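Local coordinates for protein cytochrome c (Rhodothermus marinus, PDB 3CP5) that binds a covalently attached heme c and probably serves as a small electron-transfer protein, at residues A[18-23]-A[68-73]; A[27-32]-A[113-118]. All blocks are in the same frame, centred on the assembly; numbering follows the deposited sequence.

Contact 1: A[18-23]-A[68-73]; sequences GPVKQV and GPVYIM. With HEC (heme c), chain C.
The shortest polar bond runs from Tyr71 OH to O2A of a heme c propionate, 2.7 Å, with the carboxylate oxygen near the plane of the ring at its edge. With CG anti to the backbone N (chi1 174°) the ring leads away from 18-23, and His86 meets it edge-to-face. On the side of the turn that faces 18-23, Val70 is the residue most covered by that segment: CG1 lies 3.5 Å from Val20 O, and CG2 rests on the carbonyl of Lys21, 3.8 Å from its O. In this cytochrome c fold, helix 69-77 thus carries the heme bond on one face and takes the loop after helix 10-17 on another. The two methyls of Val23 go to different residues: CG2 against Pro69 CG at 3.7 Å, CG1 to Met73 CG at 4.0 Å and, more loosely, to Val70 CG2. Farther along the helix, Val20 CG2 reaches Met73 CB at 4.1 Å; the methionine is modelled in two conformers. Glu11 of helix 10-17 accepts the backbone N-H groups of Val70 and Tyr71, while Asn74 OD1 takes that of Val20.

Contact 2: A[27-32]-A[113-118]; sequences EQIDAA and ILEYLR
Ile29 lies alongside Arg118, the two side chains running in opposite senses, its CG1 4.0 Å above the guanidinium plane and displaced from the middle of the group toward NH1. CD1 of the isoleucine travels on to the backbone, 3.8 Å from Arg118 C. This is where the residues leading into helix 31-44, up to its N-cap, meet the C-terminal helix 107-123; the association of these two helices is a hallmark of the cytochrome c fold. Asp30 occupies the N-cap position of helix 31-44, its OD1 accepting the N-H of Leu33.

While the Asp30 side chain caps its own helix, its backbone N turns to the other one and donates to Glu115 OE1 at 2.8 Å. The bond is nearly straight, 175° at the hydrogen, and uses the anti lone pair of that oxygen. CG of Glu115 is anti to the backbone N, and a bend at chi2 (78°) turns the carboxylate carbon aside from a fully extended course. Besides holding the amide, OE1 comes within 3.4 Å of Ile29 CA, and CG of the glutamate packs against Ile29 CG2 at 4.1 Å.

The second carboxylate oxygen serves the arginines. Glu115 OE2 forms salt bridges with Arg118 and with Arg111, one turn of helix to either side, and these two positive charges would be expected to favour the ionised carboxylate. The group is therefore gripped at both oxygens, which should restrict its rotation. Arg118 NH1 reaches OE2 at 3.0 Å within the plane of its own guanidinium, yet approaches from above the carboxylate, 42° out of that plane.

How the contacts relate
Contact 1 is partly buried and contact 2 lies at the surface, and their chemistry differs accordingly: branched aliphatic side chains and a methionine in the first, a carboxylate shared between a backbone amide and arginines, beside an isoleucine laid on an arginine, in the second. Each sets a segment from the 18-32 region against a later helix, 69-77 in contact 1 and 107-123 in contact 2. Those two helices also pack on each other. Leu114 CD2 lies 3.8 Å from Pro69 CB, and Ile72 CG2 meets both Leu114 and Leu117, so the contacts join although their centres are about 15 Å apart. Each contact also includes a heme-pocket residue, Tyr71 in contact 1 and Ile113 in contact 2.

Contact 1: A[18-23]-A[68-73]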
ATOM      1  N   GLY A  18      -4.375   4.901 -11.781  1.00 10.17           N
ATOM      2  CA  GLY A  18      -5.616   4.449 -11.198  1.00 10.96           C
ATOM      3  C   GLY A  18      -5.550   3.058 -10.630  1.00  9.62           C
ATOM      4  O   GLY A  18      -4.476   2.420 -10.670  1.00 10.39           O
ATOM      5  N   PRO A  19      -6.675   2.539 -10.113  1.00  8.67           N
ATOM      6  CA  PRO A  19      -7.998   3.110 -10.222  1.00  9.67           C
ATOM      7  C   PRO A  19      -8.331   4.282  -9.321  1.00  9.93           C
ATOM      8  O   PRO A  19      -9.202   5.072  -9.687  1.00 10.23           O
ATOM      9  CB  PRO A  19      -8.905   1.946  -9.813  1.00 12.07           C
ATOM     10  CG  PRO A  19      -8.086   1.060  -8.934  1.00 10.34           C
ATOM     11  CD  PRO A  19      -6.680   1.193  -9.506  1.00 11.13           C
ATOM     12  N   VAL A  20      -7.678   4.420  -8.187  1.00  8.79           N
ATOM     13  CA  VAL A  20      -7.969   5.500  -7.251  1.00  8.06           C
ATOM     14  C   VAL A  20      -7.343   6.797  -7.754  1.00  8.42           C
ATOM     15  O   VAL A  20      -6.218   6.758  -8.285  1.00  9.16           O
ATOM     16  CB  VAL A  20      -7.468   5.108  -5.839  1.00  7.76           C
ATOM     17  CG1 VAL A  20      -7.598   6.282  -4.871  1.00  9.09           C
ATOM     18  CG2 VAL A  20      -8.200   3.888  -5.326  1.00 10.20           C
ATOM     19  N   LYS A  21      -8.078   7.896  -7.595  1.00  9.59           N
ATOM     20  CA  LYS A  21      -7.587   9.219  -7.957  1.00 10.73           C
ATOM     21  C   LYS A  21      -7.346  10.077  -6.725  1.00 10.44           C
ATOM     22  O   LYS A  21      -6.467  10.963  -6.748  1.00 11.37           O
ATOM     23  CB  LYS A  21      -8.603   9.927  -8.879  1.00 12.59           C
ATOM     24  CG  LYS A  21      -8.777   9.275 -10.243  1.00 14.52           C
ATOM     25  CD  LYS A  21      -9.656  10.004 -11.233  1.00 22.07           C
ATOM     26  CE  LYS A  21      -9.763   9.299 -12.577  1.00 28.11           C
ATOM     27  NZ  LYS A  21      -8.597   9.607 -13.468  1.00 31.96           N
ATOM     28  N   GLN A  22      -8.108   9.866  -5.690  1.00  9.58           N
ATOM     29  CA  GLN A  22      -8.070  10.705  -4.487  1.00 10.17           C
ATOM     30  C   GLN A  22      -8.516   9.865  -3.303  1.00 10.03           C
ATOM     31  O   GLN A  22      -9.239   8.879  -3.444  1.00  9.08           O
ATOM     32  CB  GLN A  22      -8.892  12.005  -4.670  1.00  9.81           C
ATOM     33  CG  GLN A  22     -10.385  11.713  -4.739  1.00 12.97           C
ATOM     34  CD  GLN A  22     -11.168  12.906  -5.234  1.00 13.14           C
ATOM     35  OE1 GLN A  22     -10.841  13.485  -6.249  1.00 24.50           O
ATOM     36  NE2 GLN A  22     -12.177  13.312  -4.565  1.00 18.45           N
ATOM     37  N   VAL A  23      -8.098  10.273  -2.104  1.00 11.03           N
ATOM     38  CA  VAL A  23      -8.491   9.622  -0.879  1.00 12.17           C
ATOM     39  C   VAL A  23      -8.973  10.659   0.139  1.00 13.51           C
ATOM     40  O   VAL A  23      -8.634  11.856   0.059  1.00 17.21           O
ATOM     41  CB  VAL A  23      -7.348   8.829  -0.241  1.00 15.33           C
ATOM     42  CG1 VAL A  23      -6.881   7.731  -1.179  1.00 23.99           C
ATOM     43  CG2 VAL A  23      -6.226   9.756   0.153  1.00 23.63           C
ATOM     44  N   GLY A  68       2.912   8.566  -1.244  1.00  9.48           N
ATOM     45  CA  GLY A  68       1.592   9.104  -1.067  1.00  9.96           C
ATOM     46  C   GLY A  68       0.518   8.040  -1.004  1.00 10.20           C
ATOM     47  O   GLY A  68       0.699   6.876  -1.386  1.00  8.97           O
ATOM     48  N   PRO A  69      -0.638   8.431  -0.474  1.00  9.38           N
ATOM     49  CA  PRO A  69      -1.728   7.457  -0.288  1.00  9.31           C
ATOM     50  C   PRO A  69      -2.320   6.914  -1.559  1.00  8.61           C
ATOM     51  O   PRO A  69      -2.770   5.755  -1.580  1.00  8.92           O
ATOM     52  CB  PRO A  69      -2.708   8.260   0.572  1.00  9.63           C
ATOM     53  CG  PRO A  69      -2.505   9.680   0.187  1.00 10.83           C
ATOM     54  CD  PRO A  69      -0.988   9.759   0.112  1.00 10.10           C
ATOM     55  N   VAL A  70      -2.362   7.682  -2.635  1.00  8.56           N
ATOM     56  CA  VAL A  70      -2.929   7.201  -3.884  1.00  9.28           C
ATOM     57  C   VAL A  70      -1.995   6.156  -4.450  1.00  8.23           C
ATOM     58  O   VAL A  70      -2.478   5.095  -4.929  1.00  8.98           O
ATOM     59  CB  VAL A  70      -3.206   8.361  -4.837  1.00 10.14           C
ATOM     60  CG1 VAL A  70      -3.682   7.825  -6.164  1.00 10.56           C
ATOM     61  CG2 VAL A  70      -4.223   9.313  -4.210  1.00 11.72           C
ATOM     62  N   TYR A  71      -0.692   6.351  -4.439  1.00  8.30           N
ATOM     63  CA  TYR A  71       0.232   5.281  -4.802  1.00  8.13           C
ATOM     64  C   TYR A  71      -0.012   4.023  -4.010  1.00  8.86           C
ATOM     65  O   TYR A  71      -0.064   2.945  -4.571  1.00  7.77           O
ATOM     66  CB  TYR A  71       1.675   5.770  -4.639  1.00  9.13           C
ATOM     67  CG  TYR A  71       2.767   4.737  -4.841  1.00  8.38           C
ATOM     68  CD1 TYR A  71       3.348   4.528  -6.084  1.00  9.67           C
ATOM     69  CD2 TYR A  71       3.227   3.959  -3.798  1.00  8.12           C
ATOM     70  CE1 TYR A  71       4.339   3.572  -6.233  1.00  9.44           C
ATOM     71  CE2 TYR A  71       4.216   3.014  -3.906  1.00  8.98           C
ATOM     72  CZ  TYR A  71       4.781   2.832  -5.144  1.00  8.90           C
ATOM     73  OH  TYR A  71       5.774   1.886  -5.289  1.00  9.94           O
ATOM     74  N   ILE A  72      -0.092   4.128  -2.689  1.00  7.71           N
ATOM     75  CA  ILE A  72      -0.221   2.921  -1.897  1.00  7.75           C
ATOM     76  C   ILE A  72      -1.531   2.199  -2.197  1.00  8.08           C
ATOM     77  O   ILE A  72      -1.539   0.979  -2.318  1.00  7.82           O
ATOM     78  CB  ILE A  72      -0.112   3.284  -0.413  1.00  8.55           C
ATOM     79  CG1 ILE A  72       1.289   3.822  -0.065  1.00  8.24           C
ATOM     80  CG2 ILE A  72      -0.451   2.105   0.498  1.00  8.83           C
ATOM     81  CD1 ILE A  72       1.351   4.542   1.278  1.00  8.20           C
ATOM     82  N   MET A  73      -2.655   2.915  -2.339  1.00  7.91           N
ATOM     83  CA  MET A  73      -3.937   2.303  -2.698  1.00  7.99           C
ATOM     84  C   MET A  73      -3.862   1.598  -4.034  1.00  7.11           C
ATOM     85  O   MET A  73      -4.360   0.473  -4.184  1.00  8.20           O
ATOM     86  CB  MET A  73      -5.046   3.377  -2.760  1.00  8.82           C
ATOM     87  CG  MET A  73      -5.337   4.026  -1.420  1.00 10.71           C
ATOM     88  SD  MET A  73      -6.366   2.934  -0.417  0.86  8.56           S
ATOM     89  CE  MET A  73      -7.929   3.090  -1.261  0.86  9.99           C
TER
HETATM   90 FE   HEC C 202       3.283  -5.865  -1.681  1.00  7.67          FE
HETATM   91  CHA HEC C 202       5.672  -3.862  -3.083  1.00  7.63           C
HETATM   92  CHB HEC C 202       1.845  -3.156  -0.195  1.00  6.66           C
HETATM   93  CHC HEC C 202       0.717  -7.865  -0.589  1.00  7.17           C
HETATM   94  CHD HEC C 202       5.009  -8.610  -2.655  1.00  8.14           C
HETATM   95  NA  HEC C 202       3.698  -3.924  -1.633  1.00  8.23           N
HETATM   96  C1A HEC C 202       4.699  -3.233  -2.319  1.00  7.66           C
HETATM   97  C2A HEC C 202       4.520  -1.815  -2.125  1.00  7.06           C
HETATM   98  C3A HEC C 202       3.481  -1.619  -1.302  1.00  6.76           C
HETATM   99  C4A HEC C 202       2.949  -2.945  -1.020  1.00  6.59           C
HETATM  100  CMA HEC C 202       2.917  -0.287  -0.760  1.00  8.64           C
HETATM  101  CAA HEC C 202       5.476  -0.697  -2.607  1.00  8.18           C
HETATM  102  CBA HEC C 202       6.550  -0.337  -1.579  1.00  7.98           C
HETATM  103  CGA HEC C 202       7.336   0.901  -1.942  1.00  9.63           C
HETATM  104  O1A HEC C 202       8.402   1.129  -1.282  1.00 10.99           O
HETATM  105  O2A HEC C 202       6.885   1.675  -2.828  1.00  9.59           O
HETATM  106  NB  HEC C 202       1.644  -5.607  -0.565  1.00  7.32           N
HETATM  107  C1B HEC C 202       1.301  -4.424   0.061  1.00  7.10           C
HETATM  108  C2B HEC C 202       0.096  -4.627   0.822  1.00  7.86           C
HETATM  109  C3B HEC C 202      -0.300  -5.923   0.668  1.00  6.72           C
HETATM  110  C4B HEC C 202       0.683  -6.529  -0.207  1.00  6.32           C
HETATM  111  CMB HEC C 202      -0.555  -3.504   1.667  1.00  9.84           C
HETATM  112  CAB HEC C 202      -1.610  -6.582   1.143  1.00  7.94           C
HETATM  113  CBB HEC C 202      -2.782  -5.944   0.675  1.00  9.00           C
HETATM  114  NC  HEC C 202       2.900  -7.826  -1.696  1.00  7.11           N
HETATM  115  C1C HEC C 202       1.767  -8.494  -1.233  1.00  7.58           C
HETATM  116  C2C HEC C 202       1.899  -9.924  -1.430  1.00  9.35           C
HETATM  117  C3C HEC C 202       3.093 -10.148  -2.001  1.00  9.05           C
HETATM  118  C4C HEC C 202       3.741  -8.862  -2.115  1.00  8.40           C
HETATM  119  CMC HEC C 202       0.925 -10.925  -0.824  1.00  9.16           C
HETATM  120  CAC HEC C 202       3.834 -11.503  -2.206  1.00  9.45           C
HETATM  121  CBC HEC C 202       3.114 -12.418  -3.022  1.00 12.15           C
HETATM  122  ND  HEC C 202       4.989  -6.152  -2.681  1.00  8.27           N
HETATM  123  C1D HEC C 202       5.554  -7.388  -2.973  1.00  8.63           C
HETATM  124  C2D HEC C 202       6.821  -7.181  -3.677  1.00  7.92           C
HETATM  125  C3D HEC C 202       6.933  -5.864  -3.885  1.00  7.84           C
HETATM  126  C4D HEC C 202       5.832  -5.227  -3.190  1.00  8.59           C
HETATM  127  CMD HEC C 202       7.686  -8.383  -4.146  1.00  9.36           C
HETATM  128  CAD HEC C 202       7.989  -5.084  -4.689  1.00  9.08           C
HETATM  129  CBD HEC C 202       7.482  -4.865  -6.136  1.00  9.79           C
HETATM  130  CGD HEC C 202       7.300  -6.205  -6.812  1.00  9.60           C
HETATM  131  O1D HEC C 202       6.147  -6.542  -7.210  1.00 10.88           O
HETATM  132  O2D HEC C 202       8.368  -6.919  -6.909  1.00 11.49           O

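Contact 2: A[27-32]-A[113-118]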
ATOM      1  N   GLU A  27      -8.842  14.099  10.574  1.00 39.59           N
ATOM      2  CA  GLU A  27      -7.626  14.725  11.168  1.00 41.30           C
ATOM      3  C   GLU A  27      -6.792  13.719  11.942  1.00 36.98           C
ATOM      4  O   GLU A  27      -5.587  13.756  12.198  1.00 53.57           O
ATOM      5  CB  GLU A  27      -7.818  15.854  12.173  1.00 44.58           C
ATOM      6  CG  GLU A  27      -6.631  16.202  13.065  1.00 40.91           C
ATOM      7  CD  GLU A  27      -5.335  16.642  12.420  1.00 42.02           C
ATOM      8  OE1 GLU A  27      -4.456  15.826  12.037  1.00 36.44           O
ATOM      9  OE2 GLU A  27      -5.141  17.879  12.291  1.00 38.38           O
ATOM     10  N   GLN A  28      -7.517  12.722  12.400  1.00 18.86           N
ATOM     11  CA  GLN A  28      -6.766  11.709  13.097  1.00 20.85           C
ATOM     12  C   GLN A  28      -7.158  10.362  12.533  1.00 16.75           C
ATOM     13  O   GLN A  28      -8.178  10.214  11.874  1.00 20.28           O
ATOM     14  CB  GLN A  28      -7.023  11.714  14.567  1.00 28.71           C
ATOM     15  CG  GLN A  28      -8.386  12.096  15.053  1.00 30.69           C
ATOM     16  CD  GLN A  28      -8.198  13.013  16.245  1.00 34.52           C
ATOM     17  OE1 GLN A  28      -8.845  14.043  16.367  1.00 53.61           O
ATOM     18  NE2 GLN A  28      -7.297  12.584  17.111  1.00 41.15           N
ATOM     19  N   ILE A  29      -6.286   9.429  12.858  1.00 14.60           N
ATOM     20  CA  ILE A  29      -6.593   8.060  12.517  1.00 12.38           C
ATOM     21  C   ILE A  29      -7.907   7.605  13.146  1.00 14.34           C
ATOM     22  O   ILE A  29      -8.144   7.882  14.314  1.00 17.17           O
ATOM     23  CB  ILE A  29      -5.431   7.179  12.956  1.00 12.29           C
ATOM     24  CG1 ILE A  29      -4.236   7.429  12.024  1.00 12.08           C
ATOM     25  CG2 ILE A  29      -5.773   5.694  12.993  1.00 12.05           C
ATOM     26  CD1 ILE A  29      -2.923   7.090  12.639  1.00 14.08           C
ATOM     27  N   ASP A  30      -8.721   6.906  12.348  1.00 14.19           N
ATOM     28  CA  ASP A  30      -9.967   6.264  12.797  1.00 13.84           C
ATOM     29  C   ASP A  30      -9.559   4.908  13.330  1.00 13.62           C
ATOM     30  O   ASP A  30      -9.190   3.970  12.641  1.00 13.66           O
ATOM     31  CB  ASP A  30     -10.917   6.191  11.626  1.00 17.99           C
ATOM     32  CG  ASP A  30     -12.191   5.479  11.879  1.00 23.97           C
ATOM     33  OD1 ASP A  30     -12.267   4.605  12.766  1.00 27.38           O
ATOM     34  OD2 ASP A  30     -13.189   5.741  11.153  1.00 36.92           O
ATOM     35  N   ALA A  31      -9.548   4.735  14.642  1.00 20.51           N
ATOM     36  CA  ALA A  31      -8.946   3.552  15.262  1.00 19.94           C
ATOM     37  C   ALA A  31      -9.671   2.281  14.872  1.00 19.20           C
ATOM     38  O   ALA A  31      -9.062   1.222  14.671  1.00 18.60           O
ATOM     39  CB  ALA A  31      -8.877   3.746  16.770  1.00 26.83           C
ATOM     40  N   ALA A  32     -10.995   2.317  14.746  1.00 19.02           N
ATOM     41  CA  ALA A  32     -11.711   1.103  14.329  1.00 18.96           C
ATOM     42  C   ALA A  32     -11.351   0.737  12.896  1.00 14.30           C
ATOM     43  O   ALA A  32     -11.241  -0.451  12.525  1.00 14.24           O
ATOM     44  CB  ALA A  32     -13.206   1.275  14.410  1.00 21.72           C
ATOM     45  N   ILE A 113      -6.633  -0.933   5.103  1.00  8.13           N
ATOM     46  CA  ILE A 113      -5.225  -1.268   5.185  1.00  7.40           C
ATOM     47  C   ILE A 113      -4.388  -0.010   5.205  1.00  7.15           C
ATOM     48  O   ILE A 113      -3.428   0.108   5.993  1.00  7.90           O
ATOM     49  CB  ILE A 113      -4.799  -2.265   4.078  1.00  7.57           C
ATOM     50  CG1 ILE A 113      -5.532  -3.598   4.231  1.00  8.34           C
ATOM     51  CG2 ILE A 113      -3.306  -2.462   4.058  1.00  8.26           C
ATOM     52  CD1 ILE A 113      -5.354  -4.553   3.082  1.00 11.46           C
ATOM     53  N   LEU A 114      -4.742   1.003   4.396  1.00  7.97           N
ATOM     54  CA  LEU A 114      -3.997   2.269   4.426  1.00  8.15           C
ATOM     55  C   LEU A 114      -4.078   2.935   5.800  1.00  7.56           C
ATOM     56  O   LEU A 114      -3.056   3.401   6.301  1.00  7.60           O
ATOM     57  CB  LEU A 114      -4.552   3.228   3.370  1.00  9.00           C
ATOM     58  CG  LEU A 114      -3.972   4.637   3.314  1.00  7.63           C
ATOM     59  CD1 LEU A 114      -2.494   4.587   2.959  1.00 13.16           C
ATOM     60  CD2 LEU A 114      -4.704   5.597   2.434  1.00  9.57           C
ATOM     61  N   GLU A 115      -5.218   2.872   6.448  1.00  8.01           N
ATOM     62  CA  GLU A 115      -5.389   3.386   7.795  1.00  7.61           C
ATOM     63  C   GLU A 115      -4.479   2.667   8.801  1.00  7.91           C
ATOM     64  O   GLU A 115      -3.839   3.307   9.673  1.00  8.27           O
ATOM     65  CB  GLU A 115      -6.844   3.344   8.263  1.00  8.63           C
ATOM     66  CG  GLU A 115      -7.098   4.361   9.341  1.00  9.65           C
ATOM     67  CD  GLU A 115      -7.275   5.795   8.911  1.00 13.01           C
ATOM     68  OE1 GLU A 115      -7.878   6.557   9.699  1.00 14.85           O
ATOM     69  OE2 GLU A 115      -6.852   6.147   7.790  1.00 11.73           O
ATOM     70  N   TYR A 116      -4.391   1.348   8.692  1.00  7.22           N
ATOM     71  CA  TYR A 116      -3.456   0.573   9.481  1.00  7.70           C
ATOM     72  C   TYR A 116      -2.014   0.990   9.244  1.00  7.99           C
ATOM     73  O   TYR A 116      -1.214   1.179  10.178  1.00  8.09           O
ATOM     74  CB  TYR A 116      -3.648  -0.914   9.222  1.00  9.59           C
ATOM     75  CG  TYR A 116      -2.590  -1.795   9.874  1.00  8.23           C
ATOM     76  CD1 TYR A 116      -2.485  -1.887  11.244  1.00 10.61           C
ATOM     77  CD2 TYR A 116      -1.702  -2.551   9.148  1.00 10.83           C
ATOM     78  CE1 TYR A 116      -1.524  -2.706  11.851  1.00 12.18           C
ATOM     79  CE2 TYR A 116      -0.753  -3.354   9.716  1.00 10.13           C
ATOM     80  CZ  TYR A 116      -0.659  -3.441  11.081  1.00 10.80           C
ATOM     81  OH  TYR A 116       0.288  -4.216  11.672  1.00 15.78           O
ATOM     82  N   LEU A 117      -1.627   1.182   7.999  1.00  7.92           N
ATOM     83  CA  LEU A 117      -0.290   1.650   7.652  1.00  7.58           C
ATOM     84  C   LEU A 117       0.026   3.035   8.215  1.00  9.61           C
ATOM     85  O   LEU A 117       1.116   3.306   8.683  1.00  8.27           O
ATOM     86  CB  LEU A 117      -0.035   1.545   6.149  1.00  7.44           C
ATOM     87  CG  LEU A 117      -0.004   0.133   5.572  1.00  8.68           C
ATOM     88  CD1 LEU A 117      -0.019   0.183   4.056  1.00 10.78           C
ATOM     89  CD2 LEU A 117       1.217  -0.632   6.029  1.00 11.72           C
ATOM     90  N   ARG A 118      -0.936   3.962   8.257  1.00  8.69           N
ATOM     91  CA  ARG A 118      -0.775   5.261   8.926  1.00  9.41           C
ATOM     92  C   ARG A 118      -0.533   5.049  10.423  1.00  9.49           C
ATOM     93  O   ARG A 118       0.308   5.709  11.038  1.00 10.75           O
ATOM     94  CB  ARG A 118      -2.011   6.140   8.707  1.00 11.23           C
ATOM     95  CG  ARG A 118      -2.261   6.528   7.253  1.00 14.39           C
ATOM     96  CD  ARG A 118      -3.558   7.319   7.082  1.00 19.69           C
ATOM     97  NE  ARG A 118      -3.536   8.648   7.693  1.00 30.75           N
ATOM     98  CZ  ARG A 118      -4.470   9.317   8.319  1.00 30.87           C
ATOM     99  NH1 ARG A 118      -5.692   8.853   8.555  1.00 27.12           N
ATOM    100  NH2 ARG A 118      -4.262  10.531   8.787  1.00 32.48           N
TER